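Local coordinates for hypothetical protein SpyM3_0169 (Streptococcus pyogenes, PDB 1PG6), which is of unknown function but belongs to the AIM24 family of the cupin clan and binds calcium ions in the crystal, at residues A[24-29]-A[93-98]; A[52-57]-A[81-86]; A[126-131]-A[151-156]; A[163-168]-A[222-227]. All blocks are in the same frame, centred on the assembly; numbering follows the deposited sequence.

All four contacts join antiparallel beta partners. Interaction 1 belongs to a four-stranded sheet and closes a long loop in which interaction 2 is nested; strands 82-87 and 91-95 follow one another, and Leu93 CD1 packs on Ala85 CB. Interactions 3 and 4 come later in the chain, in series, at opposite outermost strands of one six-stranded sheet, their centres about 23 Å apart. Interaction 2 lies at the edge of the other six-stranded sheet and meets interaction 3 where Ile82 packs on Tyr129. Interaction 3 bridges these two sheets, as Gly156 lies in strand 156-161. A calcium ion held by Thr99, Asn161 and Ser162 links the end of interaction 1 to the start of interaction 4.

Interaction 1. Residues A[24-29]-A[93-98]; sequences PLVEID and LALAPN
Val26 and Leu95 run alongside each other, and CG1 of Val26 is squeezed to 3.5 Å from Leu95 CB, a close contact for two carbons. A chi1 of 56° puts CG1 between the backbone N and the carbonyl carbon, where it meets that CB. Ile28 takes the next place on this face: its CD1 meets Leu95 CD1 at 3.8 Å. Farther down the same isoleucine, Leu93 CD2 settles against CB and CG2, 3.7 Å from Ile28 CB. Both leucines cross Ile28 obliquely. Beneath these bumps run strands 26-29 and 93-95, their directions 148° apart, the central pair of a four-stranded antiparallel sheet between outer strands 14-17 and 43-46. Val26 with Leu95 and Ile28 with Leu93 are hydrogen-bonded pairs, the straightest bond being Ile28 N to Leu93 O (2.8 Å, 172° at the hydrogen). Between them, Glu27 and Ala94 form a non-hydrogen-bonded pair directed to the other face, and Ala94 CA makes a CA-H...O contact of 3.2 Å with Val26 O. Past the ladder, Leu25 reaches across with CD1 to the small bump of Ala96 CB, 3.6 Å away. Pro24 O rests 3.5 Å from Pro97 CD, and Ile103 touches both prolines. Phe15 and Ile17 pack on Val26, continuing its face onto strand 14-17.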
loop_
_atom_site.group_PDB
_atom_site.type_symbol
_atom_site.label_atom_id
_atom_site.label_comp_id
_atom_site.label_asym_id
_atom_site.label_seq_id
_atom_site.Cartn_x
_atom_site.Cartn_y
_atom_site.Cartn_z
ATOM N N PRO A 24 -15.664 -1.149 1.759
ATOM C CA PRO A 24 -15.526 -2.478 1.179
ATOM C C PRO A 24 -14.698 -3.536 1.861
ATOM O O PRO A 24 -13.756 -3.268 2.607
ATOM C CB PRO A 24 -14.985 -2.185 -0.216
ATOM C CG PRO A 24 -14.093 -1.016 0.029
ATOM C CD PRO A 24 -14.962 -0.149 0.927
ATOM N N LEU A 25 -15.100 -4.764 1.577
ATOM C CA LEU A 25 -14.422 -5.957 2.040
ATOM C C LEU A 25 -14.065 -6.532 0.674
ATOM O O LEU A 25 -14.771 -6.281 -0.307
ATOM C CB LEU A 25 -15.422 -6.862 2.758
ATOM C CG LEU A 25 -15.033 -7.572 4.051
ATOM C CD1 LEU A 25 -14.349 -6.618 5.023
ATOM C CD2 LEU A 25 -16.290 -8.164 4.665
ATOM N N VAL A 26 -12.961 -7.256 0.583
ATOM C CA VAL A 26 -12.602 -7.863 -0.686
ATOM C C VAL A 26 -12.552 -9.370 -0.479
ATOM O O VAL A 26 -11.839 -9.866 0.391
ATOM C CB VAL A 26 -11.233 -7.350 -1.226
ATOM C CG1 VAL A 26 -10.134 -7.577 -0.210
ATOM C CG2 VAL A 26 -10.904 -8.042 -2.545
ATOM N N GLU A 27 -13.361 -10.086 -1.254
ATOM C CA GLU A 27 -13.413 -11.537 -1.178
ATOM C C GLU A 27 -12.468 -12.052 -2.251
ATOM O O GLU A 27 -12.568 -11.665 -3.418
ATOM C CB GLU A 27 -14.832 -12.048 -1.443
ATOM C CG GLU A 27 -15.892 -11.520 -0.487
ATOM C CD GLU A 27 -17.283 -12.048 -0.818
ATOM O OE1 GLU A 27 -17.711 -11.917 -1.984
ATOM O OE2 GLU A 27 -17.951 -12.592 0.085
ATOM N N ILE A 28 -11.553 -12.926 -1.851
ATOM C CA ILE A 28 -10.557 -13.470 -2.764
ATOM C C ILE A 28 -10.641 -14.984 -2.904
ATOM O O ILE A 28 -10.717 -15.703 -1.912
ATOM C CB ILE A 28 -9.136 -13.109 -2.277
ATOM C CG1 ILE A 28 -8.962 -11.585 -2.270
ATOM C CG2 ILE A 28 -8.088 -13.760 -3.163
ATOM C CD1 ILE A 28 -7.637 -11.132 -1.691
ATOM N N ASP A 29 -10.637 -15.459 -4.147
ATOM C CA ASP A 29 -10.674 -16.890 -4.420
ATOM C C ASP A 29 -9.296 -17.313 -4.897
ATOM O O ASP A 29 -8.750 -16.738 -5.841
ATOM C CB ASP A 29 -11.712 -17.231 -5.496
ATOM C CG ASP A 29 -13.129 -17.143 -4.983
ATOM O OD1 ASP A 29 -13.816 -16.145 -5.289
ATOM O OD2 ASP A 29 -13.555 -18.072 -4.266
ATOM N N LEU A 93 -10.801 -16.282 1.062
ATOM C CA LEU A 93 -10.440 -15.442 2.190
ATOM C C LEU A 93 -10.998 -14.058 1.921
ATOM O O LEU A 93 -11.296 -13.710 0.779
ATOM C CB LEU A 93 -8.923 -15.382 2.394
ATOM C CG LEU A 93 -8.025 -14.628 1.417
ATOM C CD1 LEU A 93 -6.728 -14.249 2.123
ATOM C CD2 LEU A 93 -7.742 -15.477 0.188
ATOM N N ALA A 94 -11.163 -13.278 2.979
ATOM C CA ALA A 94 -11.693 -11.931 2.846
ATOM C C ALA A 94 -10.768 -10.993 3.598
ATOM O O ALA A 94 -10.310 -11.318 4.692
ATOM C CB ALA A 94 -13.110 -11.863 3.426
ATOM N N LEU A 95 -10.494 -9.842 2.998
ATOM C CA LEU A 95 -9.614 -8.846 3.598
ATOM C C LEU A 95 -10.348 -7.541 3.824
ATOM O O LEU A 95 -11.307 -7.222 3.118
ATOM C CB LEU A 95 -8.433 -8.543 2.676
ATOM C CG LEU A 95 -7.576 -9.699 2.171
ATOM C CD1 LEU A 95 -6.456 -9.146 1.281
ATOM C CD2 LEU A 95 -7.018 -10.461 3.357
ATOM N N ALA A 96 -9.876 -6.782 4.806
ATOM C CA ALA A 96 -10.446 -5.485 5.117
ATOM C C ALA A 96 -9.304 -4.487 5.277
ATOM O O ALA A 96 -8.314 -4.777 5.948
ATOM C CB ALA A 96 -11.247 -5.562 6.416
ATOM N N PRO A 97 -9.412 -3.317 4.636
ATOM C CA PRO A 97 -8.378 -2.278 4.734
ATOM C C PRO A 97 -8.340 -1.787 6.181
ATOM O O PRO A 97 -9.365 -1.814 6.866
ATOM C CB PRO A 97 -8.886 -1.190 3.789
ATOM C CG PRO A 97 -9.739 -1.941 2.804
ATOM C CD PRO A 97 -10.461 -2.928 3.679
ATOM N N ASN A 98 -7.181 -1.318 6.644
ATOM C CA ASN A 98 -7.080 -0.844 8.022
ATOM C C ASN A 98 -7.585 0.579 8.234
ATOM O O ASN A 98 -7.646 1.045 9.370
ATOM C CB ASN A 98 -5.640 -0.969 8.541
ATOM C CG ASN A 98 -4.644 -0.190 7.711
ATOM O OD1 ASN A 98 -4.856 0.976 7.392
ATOM N ND2 ASN A 98 -3.534 -0.833 7.370
#

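Interaction 2. Residues A[52-57]-A[81-86]; sequences LNTKLN and FITQAM
Lys55 NZ donates to Ile82 O of the neighbouring strand at 2.7 Å; a bend at chi2 (83°) turns Lys55 CD out of the extended line, and beyond it the chain runs straight. The donor stands somewhat tilted from the plane of that carbonyl. Ser79 O accepts a second bond from the same NZ, so two main-chain oxygens grip the charge. The backbone pairing lies farther along: Asn53 N donates to Gln84 O at 2.8 Å in a nearly straight bond (170° at the hydrogen), and Gln84 N returns one to Asn53 O at 3.0 Å. This is a hydrogen-bonded antiparallel pair, followed by the non-hydrogen-bonded pair of Leu52 with Ala85. Strand 50-53 is here the outermost strand of a six-stranded antiparallel sheet; on its other flank strand 82-87 bonds to strand 35-39, Thr83 with Leu38 and Ala85 with Val36. After Asn53 the chain departs from the ladder and satisfies itself: Thr54 OG1 accepts from Leu56 N at 3.1 Å, an ST turn, and Thr54 O takes a bond of 2.9 Å from Asn57 ND2, with Thr54 O 29° out of the Asn57 amide plane. Apolar atoms fill in around the polar ones. Thr54 CG2 and Thr83 CG2, on side chains lying alongside one another, come within a tight 3.5 Å. Leu52 brings CD1 to the CB and OG1 of Thr83, and selenomethionine Met86, bent at chi2 and chi3, sets CE 3.4 Å from Asn53 CB.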
loop_
_atom_site.group_PDB
_atom_site.type_symbol
_atom_site.label_atom_id
_atom_site.label_comp_id
_atom_site.label_asym_id
_atom_site.label_seq_id
_atom_site.Cartn_x
_atom_site.Cartn_y
_atom_site.Cartn_z
ATOM N N LEU A 52 -1.924 -18.874 6.638
ATOM C CA LEU A 52 -1.283 -17.567 6.683
ATOM C C LEU A 52 0.157 -17.712 7.160
ATOM O O LEU A 52 0.404 -18.165 8.278
ATOM C CB LEU A 52 -2.049 -16.639 7.629
ATOM C CG LEU A 52 -1.521 -15.210 7.786
ATOM C CD1 LEU A 52 -1.590 -14.484 6.449
ATOM C CD2 LEU A 52 -2.346 -14.475 8.832
ATOM N N ASN A 53 1.104 -17.327 6.312
ATOM C CA ASN A 53 2.517 -17.418 6.658
ATOM C C ASN A 53 3.156 -16.039 6.806
ATOM O O ASN A 53 2.824 -15.107 6.073
ATOM C CB ASN A 53 3.267 -18.215 5.590
ATOM C CG ASN A 53 4.737 -18.383 5.915
ATOM O OD1 ASN A 53 5.095 -18.926 6.962
ATOM N ND2 ASN A 53 5.599 -17.918 5.018
ATOM N N THR A 54 4.073 -15.918 7.763
ATOM C CA THR A 54 4.774 -14.664 8.012
ATOM C C THR A 54 6.267 -14.956 8.118
ATOM O O THR A 54 6.683 -16.113 8.046
ATOM C CB THR A 54 4.316 -14.008 9.332
ATOM O OG1 THR A 54 4.838 -14.747 10.443
ATOM C CG2 THR A 54 2.798 -13.992 9.419
ATOM N N LYS A 55 7.073 -13.912 8.285
ATOM C CA LYS A 55 8.516 -14.098 8.404
ATOM C C LYS A 55 8.919 -14.471 9.825
ATOM O O LYS A 55 10.098 -14.696 10.101
ATOM C CB LYS A 55 9.269 -12.833 7.985
ATOM C CG LYS A 55 9.223 -12.515 6.499
ATOM C CD LYS A 55 7.952 -11.785 6.121
ATOM C CE LYS A 55 8.061 -11.190 4.727
ATOM N NZ LYS A 55 6.894 -10.323 4.402
ATOM N N LEU A 56 7.942 -14.532 10.725
ATOM C CA LEU A 56 8.207 -14.882 12.118
ATOM C C LEU A 56 7.771 -16.312 12.410
ATOM O O LEU A 56 7.358 -16.636 13.525
ATOM C CB LEU A 56 7.481 -13.916 13.059
ATOM C CG LEU A 56 7.994 -12.473 13.075
ATOM C CD1 LEU A 56 7.131 -11.633 13.996
ATOM C CD2 LEU A 56 9.444 -12.451 13.533
ATOM N N ASN A 57 7.865 -17.160 11.394
ATOM C CA ASN A 57 7.494 -18.562 11.518
ATOM C C ASN A 57 8.492 -19.293 12.406
ATOM O O ASN A 57 9.571 -18.774 12.701
ATOM C CB ASN A 57 7.461 -19.207 10.133
ATOM C CG ASN A 57 8.736 -18.962 9.349
ATOM O OD1 ASN A 57 9.817 -19.395 9.747
ATOM N ND2 ASN A 57 8.616 -18.255 8.229
ATOM N N PHE A 81 5.528 -5.922 7.505
ATOM C CA PHE A 81 4.100 -5.674 7.664
ATOM C C PHE A 81 3.269 -6.242 6.522
ATOM O O PHE A 81 2.136 -5.821 6.285
ATOM C CB PHE A 81 3.851 -4.176 7.816
ATOM C CG PHE A 81 4.709 -3.540 8.870
ATOM C CD1 PHE A 81 5.942 -2.989 8.541
ATOM C CD2 PHE A 81 4.313 -3.547 10.202
ATOM C CE1 PHE A 81 6.770 -2.451 9.524
ATOM C CE2 PHE A 81 5.133 -3.013 11.195
ATOM C CZ PHE A 81 6.366 -2.465 10.854
ATOM N N ILE A 82 3.851 -7.205 5.817
ATOM C CA ILE A 82 3.175 -7.873 4.718
ATOM C C ILE A 82 3.264 -9.375 4.956
ATOM O O ILE A 82 4.351 -9.917 5.165
ATOM C CB ILE A 82 3.817 -7.537 3.356
ATOM C CG1 ILE A 82 3.651 -6.044 3.059
ATOM C CG2 ILE A 82 3.170 -8.373 2.258
ATOM C CD1 ILE A 82 4.250 -5.605 1.731
ATOM N N THR A 83 2.114 -10.038 4.950
ATOM C CA THR A 83 2.066 -11.477 5.155
ATOM C C THR A 83 1.608 -12.145 3.869
ATOM O O THR A 83 1.218 -11.472 2.914
ATOM C CB THR A 83 1.105 -11.848 6.306
ATOM O OG1 THR A 83 -0.203 -11.340 6.024
ATOM C CG2 THR A 83 1.596 -11.250 7.612
ATOM N N GLN A 84 1.663 -13.469 3.831
ATOM C CA GLN A 84 1.247 -14.173 2.628
ATOM C C GLN A 84 0.331 -15.337 2.952
ATOM O O GLN A 84 0.592 -16.111 3.871
ATOM C CB GLN A 84 2.476 -14.653 1.851
ATOM C CG GLN A 84 2.162 -15.182 0.458
ATOM C CD GLN A 84 3.373 -15.163 -0.462
ATOM O OE1 GLN A 84 4.405 -15.764 -0.164
ATOM N NE2 GLN A 84 3.247 -14.471 -1.590
ATOM N N ALA A 85 -0.752 -15.443 2.192
ATOM C CA ALA A 85 -1.721 -16.509 2.377
ATOM C C ALA A 85 -1.555 -17.528 1.257
ATOM O O ALA A 85 -1.468 -17.160 0.087
ATOM C CB ALA A 85 -3.131 -15.937 2.360
HETATM N N MSE A 86 -1.483 -18.805 1.626
HETATM C CA MSE A 86 -1.336 -19.885 0.653
HETATM C C MSE A 86 -2.551 -20.800 0.694
HETATM O O MSE A 86 -3.113 -21.051 1.759
HETATM C CB MSE A 86 -0.073 -20.706 0.934
HETATM C CG MSE A 86 1.213 -20.081 0.425
HETATM SE SE MSE A 86 1.807 -18.564 1.449
HETATM C CE MSE A 86 3.293 -19.399 2.366
#

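Interaction 3. Residues A[126-131]-A[151-156]; sequences SAQYKM and TTEGLG
Thr151 forms a reciprocal pair with Lys130: its N donates to Lys130 O at 2.9 Å and its O accepts from Lys130 N at 3.0 Å. The same carbonyl oxygen also receives a CA-H...O contact from Tyr129 CA. Thr151 OG1 turns to Arg114 instead of the partner strand. Thr152 pairs with Tyr129 without hydrogen bonds, and its OG1 (chi1 66°) is bonded to Gln112 OE1 and Tyr113 N. Glu153 restores the bonding. Its O takes a bond of 2.8 Å from Gln128 N, whereas its N approaches Gln128 O at 3.0 Å from 38° above the carbonyl plane, and the bond is bent. Glu153 O also lies 3.5 Å from Ala127 CB. At Gly154, phi is 92°; a CB here would crowd the carbonyl O of Glu153 and lie tight against Ala127 CA. Leu155 contributes its carbonyl, to which Ser126 OG donates at 2.8 Å from above the plane. Gly156, again with positive phi, runs past Ser126. Strands 128-133 and 148-153 form a beta hairpin with a long connection; 128-133 is outermost in its six-stranded antiparallel sheet, 148-153 lies between it and strand 113-116, and Gly156 already enters strand 156-161 of the other six-stranded sheet. Tyr129 faces the segment after helix 67-76, its OH bonded to Ser79 N, and Leu108 of strand 103-108 packs on Ala127 and Thr152.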
loop_
_atom_site.group_PDB
_atom_site.type_symbol
_atom_site.label_atom_id
_atom_site.label_comp_id
_atom_site.label_asym_id
_atom_site.label_seq_id
_atom_site.Cartn_x
_atom_site.Cartn_y
_atom_site.Cartn_z
ATOM N N SER A 126 1.991 -14.037 -7.778
ATOM C CA SER A 126 2.754 -14.126 -9.016
ATOM C C SER A 126 3.573 -12.858 -9.248
ATOM O O SER A 126 4.526 -12.861 -10.026
ATOM C CB SER A 126 1.811 -14.347 -10.198
ATOM O OG SER A 126 0.883 -13.284 -10.313
ATOM N N ALA A 127 3.196 -11.776 -8.574
ATOM C CA ALA A 127 3.903 -10.509 -8.715
ATOM C C ALA A 127 4.992 -10.370 -7.658
ATOM O O ALA A 127 5.117 -11.205 -6.764
ATOM C CB ALA A 127 2.921 -9.341 -8.611
ATOM N N GLN A 128 5.768 -9.295 -7.762
ATOM C CA GLN A 128 6.859 -9.039 -6.834
ATOM C C GLN A 128 6.814 -7.579 -6.384
ATOM O O GLN A 128 6.153 -6.746 -7.006
ATOM C CB GLN A 128 8.193 -9.321 -7.533
ATOM C CG GLN A 128 9.370 -9.562 -6.601
ATOM C CD GLN A 128 9.470 -11.011 -6.143
ATOM O OE1 GLN A 128 10.272 -11.343 -5.268
ATOM N NE2 GLN A 128 8.658 -11.883 -6.741
ATOM N N TYR A 129 7.515 -7.265 -5.302
ATOM C CA TYR A 129 7.545 -5.895 -4.813
ATOM C C TYR A 129 8.855 -5.619 -4.092
ATOM O O TYR A 129 9.537 -6.539 -3.640
ATOM C CB TYR A 129 6.371 -5.643 -3.853
ATOM C CG TYR A 129 6.589 -6.176 -2.451
ATOM C CD1 TYR A 129 7.250 -5.412 -1.489
ATOM C CD2 TYR A 129 6.168 -7.455 -2.097
ATOM C CE1 TYR A 129 7.486 -5.910 -0.209
ATOM C CE2 TYR A 129 6.400 -7.966 -0.819
ATOM C CZ TYR A 129 7.058 -7.191 0.116
ATOM O OH TYR A 129 7.292 -7.691 1.377
ATOM N N LYS A 130 9.200 -4.344 -3.995
ATOM C CA LYS A 130 10.404 -3.938 -3.295
ATOM C C LYS A 130 10.094 -2.671 -2.510
ATOM O O LYS A 130 9.326 -1.821 -2.964
ATOM C CB LYS A 130 11.539 -3.664 -4.279
ATOM C CG LYS A 130 12.846 -3.312 -3.600
ATOM C CD LYS A 130 13.921 -2.934 -4.607
ATOM C CE LYS A 130 15.223 -2.577 -3.902
ATOM N NZ LYS A 130 15.028 -1.472 -2.916
HETATM N N MSE A 131 10.690 -2.558 -1.328
HETATM C CA MSE A 131 10.508 -1.397 -0.468
HETATM C C MSE A 131 11.746 -0.518 -0.582
HETATM O O MSE A 131 12.865 -1.025 -0.674
HETATM C CB MSE A 131 10.348 -1.829 0.995
HETATM C CG MSE A 131 9.234 -2.831 1.265
HETATM SE SE MSE A 131 7.479 -2.124 0.862
HETATM C CE MSE A 131 7.384 -0.772 2.232
ATOM N N THR A 151 7.318 -0.499 -4.672
ATOM C CA THR A 151 7.239 -0.526 -6.129
ATOM C C THR A 151 6.959 -1.958 -6.571
ATOM O O THR A 151 7.608 -2.898 -6.109
ATOM C CB THR A 151 8.549 -0.032 -6.785
ATOM O OG1 THR A 151 8.725 1.365 -6.506
ATOM C CG2 THR A 151 8.496 -0.229 -8.294
ATOM N N THR A 152 5.987 -2.116 -7.462
ATOM C CA THR A 152 5.591 -3.429 -7.959
ATOM C C THR A 152 6.357 -3.862 -9.200
ATOM O O THR A 152 7.000 -3.054 -9.869
ATOM C CB THR A 152 4.092 -3.463 -8.325
ATOM O OG1 THR A 152 3.852 -2.595 -9.442
ATOM C CG2 THR A 152 3.242 -3.001 -7.147
ATOM N N GLU A 153 6.259 -5.152 -9.499
ATOM C CA GLU A 153 6.905 -5.745 -10.661
ATOM C C GLU A 153 6.182 -7.053 -10.946
ATOM O O GLU A 153 5.584 -7.643 -10.048
ATOM C CB GLU A 153 8.379 -6.024 -10.359
ATOM C CG GLU A 153 9.141 -6.667 -11.505
ATOM C CD GLU A 153 10.567 -7.026 -11.126
ATOM O OE1 GLU A 153 10.749 -7.832 -10.184
ATOM O OE2 GLU A 153 11.507 -6.508 -11.770
ATOM N N GLY A 154 6.219 -7.492 -12.199
ATOM C CA GLY A 154 5.579 -8.744 -12.556
ATOM C C GLY A 154 4.146 -8.647 -13.040
ATOM O O GLY A 154 3.616 -7.556 -13.254
ATOM N N LEU A 155 3.522 -9.807 -13.215
ATOM C CA LEU A 155 2.143 -9.884 -13.676
ATOM C C LEU A 155 1.222 -10.193 -12.504
ATOM O O LEU A 155 1.611 -10.883 -11.561
ATOM C CB LEU A 155 1.998 -10.978 -14.739
ATOM C CG LEU A 155 2.893 -10.870 -15.977
ATOM C CD1 LEU A 155 2.608 -12.038 -16.912
ATOM C CD2 LEU A 155 2.643 -9.557 -16.689
ATOM N N GLY A 156 -0.000 -9.683 -12.569
ATOM C CA GLY A 156 -0.948 -9.928 -11.500
ATOM C C GLY A 156 -1.763 -8.701 -11.170
ATOM O O GLY A 156 -1.767 -7.715 -11.911
HETATM O O HOH W 1 4.810 -12.886 -12.520
#

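Interaction 4. Residues A[163-168]-A[222-227]; sequences FGSIKK and IQSLNL
Ser165 and Ser224 are joined twice: Ser224 N donates to Ser165 O at 2.8 Å, and Ser165 N donates to the side-chain oxygen Ser224 OG at 2.9 Å. Ser224 OG stands between its own backbone N and carbonyl carbon (chi1 67°), which presents it to the facing chain. Next along, Lys167 and Ile222 form a hydrogen-bonded antiparallel pair, with Lys167 N to Ile222 O at 2.9 Å and Ile222 N to Lys167 O at 3.0 Å. Their side chains lie alongside one another, Lys167 CB touching Ile222 CG1 at 3.7 Å. Ser165 O also receives a CA-H...O contact from Gln223 CA. Toward Phe163 the backbone pairing fades into a weak bond from Leu225 N to Phe163 O. Here packing takes over. The Phe163 ring is sandwiched between two CH-pi contacts: Leu225 CB lies 3.4 Å above one face and Leu227 CD1 3.8 Å above the opposite face, both offset toward the rim. Asn226 C meets the ring edge. Leu225 CD1 bends over the main chain of Gly164, 3.6 Å from its CA. Asn226 is the N-cap residue of helix 227-234, its OD1 accepting from Gln229 N. The contact joins the outermost strand 166-171 of a six-stranded antiparallel sheet to 219-223, the last strand of the chain, just where the chain turns into the C-terminal helix, beside the calcium site to which Asn161 and Ser162 contribute.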
loop_
_atom_site.group_PDB
_atom_site.type_symbol
_atom_site.label_atom_id
_atom_site.label_comp_id
_atom_site.label_asym_id
_atom_site.label_seq_id
_atom_site.Cartn_x
_atom_site.Cartn_y
_atom_site.Cartn_z
ATOM N N PHE A 163 -7.499 6.233 2.568
ATOM C CA PHE A 163 -8.142 6.750 3.766
ATOM C C PHE A 163 -8.936 7.883 3.097
ATOM O O PHE A 163 -8.361 8.844 2.578
ATOM C CB PHE A 163 -7.133 7.338 4.747
ATOM C CG PHE A 163 -7.771 8.021 5.931
ATOM C CD1 PHE A 163 -8.885 7.464 6.565
ATOM C CD2 PHE A 163 -7.249 9.210 6.426
ATOM C CE1 PHE A 163 -9.465 8.089 7.676
ATOM C CE2 PHE A 163 -7.822 9.846 7.541
ATOM C CZ PHE A 163 -8.930 9.285 8.166
ATOM N N GLY A 164 -10.256 7.761 3.087
ATOM C CA GLY A 164 -11.071 8.758 2.425
ATOM C C GLY A 164 -11.409 8.239 1.035
ATOM O O GLY A 164 -11.243 7.047 0.757
ATOM N N SER A 165 -11.887 9.126 0.167
ATOM C CA SER A 165 -12.269 8.756 -1.197
ATOM C C SER A 165 -11.113 8.925 -2.177
ATOM O O SER A 165 -10.241 9.767 -1.968
ATOM C CB SER A 165 -13.463 9.596 -1.657
ATOM O OG SER A 165 -14.591 9.400 -0.799
ATOM N N ILE A 166 -11.128 8.129 -3.246
ATOM C CA ILE A 166 -10.075 8.148 -4.266
ATOM C C ILE A 166 -10.399 8.935 -5.523
ATOM O O ILE A 166 -11.508 8.853 -6.056
ATOM C CB ILE A 166 -9.711 6.707 -4.715
ATOM C CG1 ILE A 166 -9.125 5.933 -3.539
ATOM C CG2 ILE A 166 -8.712 6.745 -5.889
ATOM C CD1 ILE A 166 -8.919 4.442 -3.834
ATOM N N LYS A 167 -9.412 9.690 -5.999
ATOM C CA LYS A 167 -9.546 10.467 -7.223
ATOM C C LYS A 167 -8.376 10.077 -8.115
ATOM O O LYS A 167 -7.237 9.997 -7.658
ATOM C CB LYS A 167 -9.494 11.968 -6.930
ATOM C CG LYS A 167 -9.608 12.837 -8.173
ATOM C CD LYS A 167 -9.613 14.312 -7.819
ATOM C CE LYS A 167 -9.749 15.175 -9.063
ATOM N NZ LYS A 167 -8.597 14.989 -9.990
ATOM N N LYS A 168 -8.664 9.815 -9.384
ATOM C CA LYS A 168 -7.631 9.438 -10.338
ATOM C C LYS A 168 -7.245 10.654 -11.168
ATOM O O LYS A 168 -8.102 11.305 -11.768
ATOM C CB LYS A 168 -8.148 8.325 -11.252
ATOM C CG LYS A 168 -7.173 7.883 -12.332
ATOM C CD LYS A 168 -7.835 6.884 -13.271
ATOM C CE LYS A 168 -6.897 6.448 -14.383
ATOM N NZ LYS A 168 -7.564 5.509 -15.330
ATOM N N ILE A 222 -5.025 9.808 -5.675
ATOM C CA ILE A 222 -4.969 10.525 -4.415
ATOM C C ILE A 222 -6.183 10.168 -3.576
ATOM O O ILE A 222 -7.176 9.655 -4.093
ATOM C CB ILE A 222 -4.931 12.050 -4.618
ATOM C CG1 ILE A 222 -6.201 12.520 -5.322
ATOM C CG2 ILE A 222 -3.701 12.433 -5.430
ATOM C CD1 ILE A 222 -6.367 14.025 -5.333
ATOM N N GLN A 223 -6.086 10.426 -2.279
ATOM C CA GLN A 223 -7.179 10.140 -1.357
ATOM C C GLN A 223 -7.605 11.472 -0.744
ATOM O O GLN A 223 -6.803 12.388 -0.631
ATOM C CB GLN A 223 -6.730 9.147 -0.278
ATOM C CG GLN A 223 -5.612 9.646 0.630
ATOM C CD GLN A 223 -5.114 8.587 1.604
ATOM O OE1 GLN A 223 -4.515 8.908 2.638
ATOM N NE2 GLN A 223 -5.336 7.325 1.274
ATOM N N SER A 224 -8.869 11.573 -0.345
ATOM C CA SER A 224 -9.394 12.827 0.185
ATOM C C SER A 224 -9.213 13.106 1.677
ATOM O O SER A 224 -9.738 14.092 2.186
ATOM C CB SER A 224 -10.872 12.966 -0.183
ATOM O OG SER A 224 -11.641 11.988 0.480
ATOM N N LEU A 225 -8.490 12.239 2.384
ATOM C CA LEU A 225 -8.238 12.451 3.805
ATOM C C LEU A 225 -6.760 12.247 4.130
ATOM O O LEU A 225 -6.045 11.516 3.438
ATOM C CB LEU A 225 -9.096 11.520 4.671
ATOM C CG LEU A 225 -10.597 11.836 4.647
ATOM C CD1 LEU A 225 -11.355 10.767 5.416
ATOM C CD2 LEU A 225 -10.846 13.206 5.260
ATOM N N ASN A 226 -6.321 12.906 5.193
ATOM C CA ASN A 226 -4.932 12.869 5.656
ATOM C C ASN A 226 -4.920 12.189 7.024
ATOM O O ASN A 226 -5.437 12.737 7.986
ATOM C CB ASN A 226 -4.436 14.314 5.776
ATOM C CG ASN A 226 -2.985 14.419 6.194
ATOM O OD1 ASN A 226 -2.481 13.610 6.973
ATOM N ND2 ASN A 226 -2.308 15.441 5.686
ATOM N N LEU A 227 -4.328 11.000 7.108
ATOM C CA LEU A 227 -4.291 10.257 8.363
ATOM C C LEU A 227 -3.573 11.013 9.477
ATOM O O LEU A 227 -4.017 11.006 10.626
ATOM C CB LEU A 227 -3.628 8.892 8.153
ATOM C CG LEU A 227 -3.865 7.835 9.232
ATOM C CD1 LEU A 227 -5.368 7.610 9.409
ATOM C CD2 LEU A 227 -3.192 6.529 8.821
#